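Local coordinates for protein Cfl (Pectobacterium brasiliense, PDB 7A9J) that probably activates coronafacic acid and related carboxylic acids as adenylates, with ATP, for ligation into amides, at residues 104-107 against 108-112; 162-165 against 166-169. The protein carries 1 engineered substitution. One frame throughout, in Å; residues are numbered along the deposited sequence.

Interaction 1. Residues 104-107 against 108-112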
ATOM      1  N   LEU A 104      -5.874  -0.869  11.901  1.00 32.12           N
ATOM      2  CA  LEU A 104      -7.039  -1.630  12.313  1.00 34.03           C
ATOM      3  C   LEU A 104      -6.770  -3.128  12.391  1.00 38.63           C
ATOM      4  O   LEU A 104      -7.626  -3.856  12.899  1.00 40.55           O
ATOM      5  CB  LEU A 104      -8.216  -1.371  11.364  1.00 38.61           C
ATOM      6  CG  LEU A 104      -8.527   0.107  11.040  1.00 42.62           C
ATOM      7  CD1 LEU A 104      -9.853   0.233  10.258  1.00 42.33           C
ATOM      8  CD2 LEU A 104      -8.549   0.957  12.326  1.00 40.53           C
ATOM      9  N   LYS A 105      -5.618  -3.605  11.895  1.00 39.11           N
ATOM     10  CA  LYS A 105      -5.263  -5.002  12.001  1.00 38.76           C
ATOM     11  C   LYS A 105      -4.662  -5.338  13.354  1.00 44.42           C
ATOM     12  O   LYS A 105      -4.568  -6.506  13.665  1.00 44.52           O
ATOM     13  CB  LYS A 105      -4.279  -5.397  10.879  1.00 41.90           C
ATOM     14  CG  LYS A 105      -4.757  -4.857   9.498  1.00 55.15           C
ATOM     15  CD  LYS A 105      -4.540  -5.846   8.350  1.00 68.67           C
ATOM     16  CE  LYS A 105      -5.159  -5.298   7.059  1.00 71.90           C
ATOM     17  NZ  LYS A 105      -6.610  -4.938   7.224  1.00 74.43           N
ATOM     18  N   LEU A 106      -4.308  -4.343  14.171  1.00 38.15           N
ATOM     19  CA  LEU A 106      -3.727  -4.587  15.478  1.00 41.90           C
ATOM     20  C   LEU A 106      -4.733  -5.159  16.471  1.00 41.84           C
ATOM     21  O   LEU A 106      -5.864  -4.674  16.583  1.00 44.28           O
ATOM     22  CB  LEU A 106      -3.145  -3.305  16.048  1.00 39.80           C
ATOM     23  CG  LEU A 106      -2.071  -2.599  15.223  1.00 40.80           C
ATOM     24  CD1 LEU A 106      -1.821  -1.250  15.850  1.00 43.85           C
ATOM     25  CD2 LEU A 106      -0.823  -3.428  15.180  1.00 46.40           C
ATOM     26  N   SER A 107      -4.301  -6.184  17.209  1.00 41.34           N
ATOM     27  CA  SER A 107      -5.038  -6.652  18.380  1.00 41.35           C
ATOM     28  C   SER A 107      -5.065  -5.574  19.478  1.00 36.12           C
ATOM     29  O   SER A 107      -4.326  -4.584  19.441  1.00 39.56           O
ATOM     30  CB  SER A 107      -4.408  -7.919  18.945  1.00 49.93           C
ATOM     31  OG  SER A 107      -3.202  -7.605  19.636  1.00 44.99           O
ATOM     32  N   ALA A 108      -5.945  -5.783  20.467  1.00 42.98           N
ATOM     33  CA  ALA A 108      -6.029  -4.861  21.601  1.00 48.72           C
ATOM     34  C   ALA A 108      -4.701  -4.760  22.363  1.00 47.91           C
ATOM     35  O   ALA A 108      -4.290  -3.670  22.773  1.00 42.48           O
ATOM     36  CB  ALA A 108      -7.154  -5.311  22.540  1.00 46.69           C
ATOM     37  N   LYS A 109      -4.005  -5.879  22.546  1.00 41.92           N
ATOM     38  CA  LYS A 109      -2.721  -5.815  23.247  1.00 48.38           C
ATOM     39  C   LYS A 109      -1.708  -5.052  22.403  1.00 46.64           C
ATOM     40  O   LYS A 109      -0.908  -4.262  22.926  1.00 43.32           O
ATOM     41  CB  LYS A 109      -2.216  -7.233  23.619  1.00 50.97           C
ATOM     42  CG  LYS A 109      -2.254  -8.253  22.459  1.00 69.98           C
ATOM     43  CD  LYS A 109      -2.491  -9.724  22.905  1.00 88.10           C
ATOM     44  CE  LYS A 109      -2.328 -10.733  21.732  1.00 84.41           C
ATOM     45  NZ  LYS A 109      -3.563 -11.020  20.932  1.00 64.52           N
ATOM     46  N   GLU A 110      -1.793  -5.203  21.085  1.00 38.75           N
ATOM     47  CA  GLU A 110      -0.850  -4.522  20.212  1.00 40.49           C
ATOM     48  C   GLU A 110      -1.119  -3.032  20.166  1.00 49.03           C
ATOM     49  O   GLU A 110      -0.187  -2.217  20.090  1.00 42.63           O
ATOM     50  CB  GLU A 110      -0.937  -5.117  18.813  1.00 40.68           C
ATOM     51  CG  GLU A 110      -0.176  -6.477  18.756  1.00 43.82           C
ATOM     52  CD  GLU A 110      -0.549  -7.322  17.552  1.00 59.89           C
ATOM     53  OE1 GLU A 110      -1.491  -6.961  16.824  1.00 49.41           O
ATOM     54  OE2 GLU A 110       0.097  -8.367  17.334  1.00 62.13           O
ATOM     55  N   VAL A 111      -2.395  -2.664  20.160  1.00 37.03           N
ATOM     56  CA  VAL A 111      -2.769  -1.253  20.212  1.00 37.48           C
ATOM     57  C   VAL A 111      -2.242  -0.626  21.492  1.00 34.65           C
ATOM     58  O   VAL A 111      -1.602   0.425  21.460  1.00 38.11           O
ATOM     59  CB  VAL A 111      -4.293  -1.123  20.113  1.00 38.78           C
ATOM     60  CG1 VAL A 111      -4.724   0.333  20.496  1.00 39.20           C
ATOM     61  CG2 VAL A 111      -4.747  -1.478  18.702  1.00 35.97           C
ATOM     62  N   LYS A 112      -2.457  -1.302  22.631  1.00 39.60           N
ATOM     63  CA  LYS A 112      -1.928  -0.789  23.886  1.00 43.47           C
ATOM     64  C   LYS A 112      -0.410  -0.634  23.830  1.00 47.54           C
ATOM     65  O   LYS A 112       0.137   0.402  24.236  1.00 44.02           O
ATOM     66  CB  LYS A 112      -2.344  -1.698  25.029  1.00 43.94           C
ATOM     67  CG  LYS A 112      -1.753  -1.263  26.399  1.00 49.41           C
ATOM     68  CD  LYS A 112      -2.376  -1.971  27.594  1.00 60.95           C
ATOM     69  CE  LYS A 112      -2.121  -1.169  28.879  1.00 49.03           C
ATOM     70  NZ  LYS A 112      -2.317  -2.034  30.091  1.00 52.02           N
TER

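Interaction 2. Residues 162-165 against 166-169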
ATOM      1  N   ASN A 162     -16.532  12.465  24.646  1.00 43.89           N
ATOM      2  CA  ASN A 162     -17.156  12.293  23.341  1.00 39.77           C
ATOM      3  C   ASN A 162     -16.462  13.190  22.323  1.00 38.21           C
ATOM      4  O   ASN A 162     -16.076  14.327  22.638  1.00 41.18           O
ATOM      5  CB  ASN A 162     -18.644  12.661  23.451  1.00 41.63           C
ATOM      6  CG  ASN A 162     -19.439  12.288  22.216  1.00 41.60           C
ATOM      7  OD1 ASN A 162     -19.230  12.849  21.132  1.00 40.01           O
ATOM      8  ND2 ASN A 162     -20.367  11.333  22.374  1.00 43.79           N
ATOM      9  N   TRP A 163     -16.358  12.695  21.085  1.00 32.46           N
ATOM     10  CA  TRP A 163     -15.775  13.455  19.981  1.00 30.47           C
ATOM     11  C   TRP A 163     -16.416  14.841  19.842  1.00 35.37           C
ATOM     12  O   TRP A 163     -15.732  15.816  19.497  1.00 36.34           O
ATOM     13  CB  TRP A 163     -15.975  12.698  18.670  1.00 34.23           C
ATOM     14  CG  TRP A 163     -15.760  13.503  17.442  1.00 30.98           C
ATOM     15  CD1 TRP A 163     -16.723  14.109  16.651  1.00 38.26           C
ATOM     16  CD2 TRP A 163     -14.505  13.808  16.856  1.00 32.09           C
ATOM     17  NE1 TRP A 163     -16.122  14.752  15.614  1.00 33.87           N
ATOM     18  CE2 TRP A 163     -14.761  14.621  15.724  1.00 30.89           C
ATOM     19  CE3 TRP A 163     -13.189  13.478  17.175  1.00 34.23           C
ATOM     20  CZ2 TRP A 163     -13.747  15.089  14.906  1.00 33.85           C
ATOM     21  CZ3 TRP A 163     -12.158  13.910  16.319  1.00 33.78           C
ATOM     22  CH2 TRP A 163     -12.451  14.739  15.222  1.00 32.46           C
ATOM     23  N   GLU A 164     -17.729  14.915  20.020  1.00 33.52           N
ATOM     24  CA  GLU A 164     -18.405  16.224  19.874  1.00 38.01           C
ATOM     25  C   GLU A 164     -17.775  17.297  20.744  1.00 47.09           C
ATOM     26  O   GLU A 164     -17.860  18.494  20.420  1.00 44.09           O
ATOM     27  CB  GLU A 164     -19.875  16.076  20.172  1.00 44.75           C
ATOM     28  CG  GLU A 164     -20.480  15.058  19.288  1.00 49.16           C
ATOM     29  CD  GLU A 164     -21.324  15.609  18.176  1.00 78.58           C
ATOM     30  OE1 GLU A 164     -22.487  15.154  18.072  1.00 91.12           O
ATOM     31  OE2 GLU A 164     -20.835  16.476  17.410  1.00 77.28           O
ATOM     32  N   GLU A 165     -17.147  16.897  21.853  1.00 40.21           N
ATOM     33  CA  GLU A 165     -16.550  17.891  22.729  1.00 43.72           C
ATOM     34  C   GLU A 165     -15.383  18.597  22.054  1.00 44.44           C
ATOM     35  O   GLU A 165     -15.166  19.798  22.293  1.00 47.69           O
ATOM     36  CB  GLU A 165     -16.093  17.250  24.035  1.00 44.60           C
ATOM     37  CG  GLU A 165     -17.201  16.696  24.885  1.00 43.38           C
ATOM     38  CD  GLU A 165     -16.665  15.959  26.117  1.00 58.48           C
ATOM     39  OE1 GLU A 165     -15.840  16.559  26.855  1.00 54.58           O
ATOM     40  OE2 GLU A 165     -17.060  14.776  26.326  1.00 47.50           O
ATOM     41  N   ILE A 166     -14.654  17.894  21.186  1.00 38.29           N
ATOM     42  CA  ILE A 166     -13.476  18.486  20.578  1.00 35.28           C
ATOM     43  C   ILE A 166     -13.843  19.490  19.499  1.00 40.20           C
ATOM     44  O   ILE A 166     -12.967  20.251  19.067  1.00 42.54           O
ATOM     45  CB  ILE A 166     -12.545  17.381  20.009  1.00 35.38           C
ATOM     46  CG1 ILE A 166     -11.077  17.787  20.069  1.00 38.98           C
ATOM     47  CG2 ILE A 166     -12.873  17.050  18.530  1.00 31.80           C
ATOM     48  CD1 ILE A 166     -10.162  16.633  19.621  1.00 38.67           C
ATOM     49  N   ILE A 167     -15.070  19.454  18.976  1.00 38.58           N
ATOM     50  CA  ILE A 167     -15.477  20.450  17.981  1.00 39.82           C
ATOM     51  C   ILE A 167     -16.560  21.404  18.494  1.00 42.77           C
ATOM     52  O   ILE A 167     -17.214  22.068  17.694  1.00 43.28           O
ATOM     53  CB  ILE A 167     -15.947  19.776  16.683  1.00 38.06           C
ATOM     54  CG1 ILE A 167     -17.057  18.747  17.018  1.00 38.29           C
ATOM     55  CG2 ILE A 167     -14.731  19.154  15.944  1.00 36.89           C
ATOM     56  CD1 ILE A 167     -17.685  18.127  15.793  1.00 42.36           C
ATOM     57  N   SER A 168     -16.822  21.433  19.796  1.00 35.59           N
ATOM     58  CA  SER A 168     -17.936  22.242  20.281  1.00 40.07           C
ATOM     59  C   SER A 168     -17.594  23.727  20.307  1.00 46.92           C
ATOM     60  O   SER A 168     -18.504  24.548  20.251  1.00 50.31           O
ATOM     61  CB  SER A 168     -18.372  21.735  21.651  1.00 50.14           C
ATOM     62  OG  SER A 168     -17.327  21.899  22.585  1.00 49.25           O
ATOM     63  N   GLN A 169     -16.305  24.096  20.342  1.00 43.07           N
ATOM     64  CA  GLN A 169     -16.057  25.533  20.430  1.00 56.99           C
ATOM     65  C   GLN A 169     -15.684  26.098  19.070  1.00 53.53           C
ATOM     66  O   GLN A 169     -14.959  25.460  18.309  1.00 47.42           O
ATOM     67  CB  GLN A 169     -14.936  25.848  21.423  1.00 51.78           C
ATOM     68  CG  GLN A 169     -15.320  25.570  22.861  1.00 63.32           C
ATOM     69  CD  GLN A 169     -16.533  26.406  23.346  1.00 89.79           C
ATOM     70  OE1 GLN A 169     -17.651  25.891  23.468  1.00 82.98           O
ATOM     71  NE2 GLN A 169     -16.301  27.692  23.642  1.00 88.88           N
TER
HETATM   72  O   HOH W   1     -13.847  22.304  21.621  1.00 48.22           O

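Interaction 1. Residues 104-107 against 108-112
Ser107 and Val111 meet through their backbones at the start of helix 108-117, where Val111 N donates to Ser107 O at 2.8 Å and closes the first helical turn. Ser107 is the N-cap. Its hydroxyl bends back over the helix end and accepts from Glu110 N, with Ser107 OG 3.1 Å from Glu110 N and an N-H...O angle of 153°. A chi1 of 75° puts OG between the backbone N and the carbonyl carbon of Ser107, and this turns it to the helix. Glu110 returns the bond. Its chain runs extended beyond CG back along the turn, and Glu110 OE1 accepts from Ser107 N at 2.9 Å. The N-H comes on the anti side of the carboxylate and 33° out of its plane. Two N-H groups at the helix start are thus satisfied by side chains. The carboxylate lies near the N-terminal end of the helix, which would favour its ionised form. Lys109 folds over the outer side of the cap. Its chain is bent at chi2 and chi4, and Lys109 CG comes to 3.0 Å from Ser107 OG. On the inner side Leu106, just before the N-cap, meets Val111, four residues after it, in a hydrophobic staple. Leu106 CB lies 3.6 Å from Val111 CG2, and the two side chains cross obliquely. Leu106 CD2 lies across the Glu110 chain, 4.0 Å from Glu110 CB. Val111 is buried and also packs on Leu102 and Thr133. Ala108 rests on Thr133 of a loop and on Glu136 of helix 134-138. The paired bonds of Ser107 and Glu110 form a capping box with its hydrophobic staple, set where the loop after strand 98-101 enters helix 108-117.

Interaction 2. Residues 162-165 against 166-169
Trp163 and Ile166 pack together in a short helical turn that opens with a capping box between Asn162 and Glu165. Asn162 OD1 accepts from Glu164 N at 2.8 Å, in the carbonyl plane and on a lone pair. In return Asn162 N donates to Glu165 OE2 at 2.9 Å, from above the carboxylate plane. Glu165 OE1 is hydrogen-bonded to His161 ND1, so both carboxylate oxygens are engaged.

The tight side is apolar. Ile166 CG2 sits over one face of the indole, 3.8 Å from the centroid of the six-membered ring and 8° off its normal, a CH-pi contact. The ring is placed there by a chi1 of 164°, which sets Trp163 CG opposite the backbone N. Ile167 approaches the pyrrole part obliquely, with Ile167 CD1 3.7 Å from Trp163 NE1. Beneath this packing Ile166 N reaches Trp163 O at 2.9 Å, but from above the carbonyl plane. Helix 50-66 backs this side: Ile60 touches Trp163 and Ile167, and Leu64 touches Ile166. Thr88 of helix 83-95 also meets the indole.

The other side is looser and lies toward solvent. Glu164 is exposed, and its bent chain brings OE2 near Ile167 CD1. Ser168 N makes a weak bond to Glu165 O. The chain runs on past Ser168, and a water joins Glu165 O, to which it donates at 2.9 Å, with Gln169 N, from which it accepts at 3.3 Å.

Interaction 1 comes first along the chain and closes before interaction 2 opens. The two are in series and neither nest nor cross. Each is local to one continuous run of chain, so neither closes a long loop. Residues 104-112 turn the loop after strand 98-101, an edge strand of the five-stranded parallel sheet, into helix 108-117. The chain then passes through strands 122-125 and 145-148 of the same sheet and reaches its other edge, strand 160-162. Residues 162-169 begin on the last residue of that strand. The centres of the two interactions are about 26 Å apart. Interaction 1 ties its helix to the 133-136 region, while interaction 2 ties the sheet edge to helices 50-66 and 83-95.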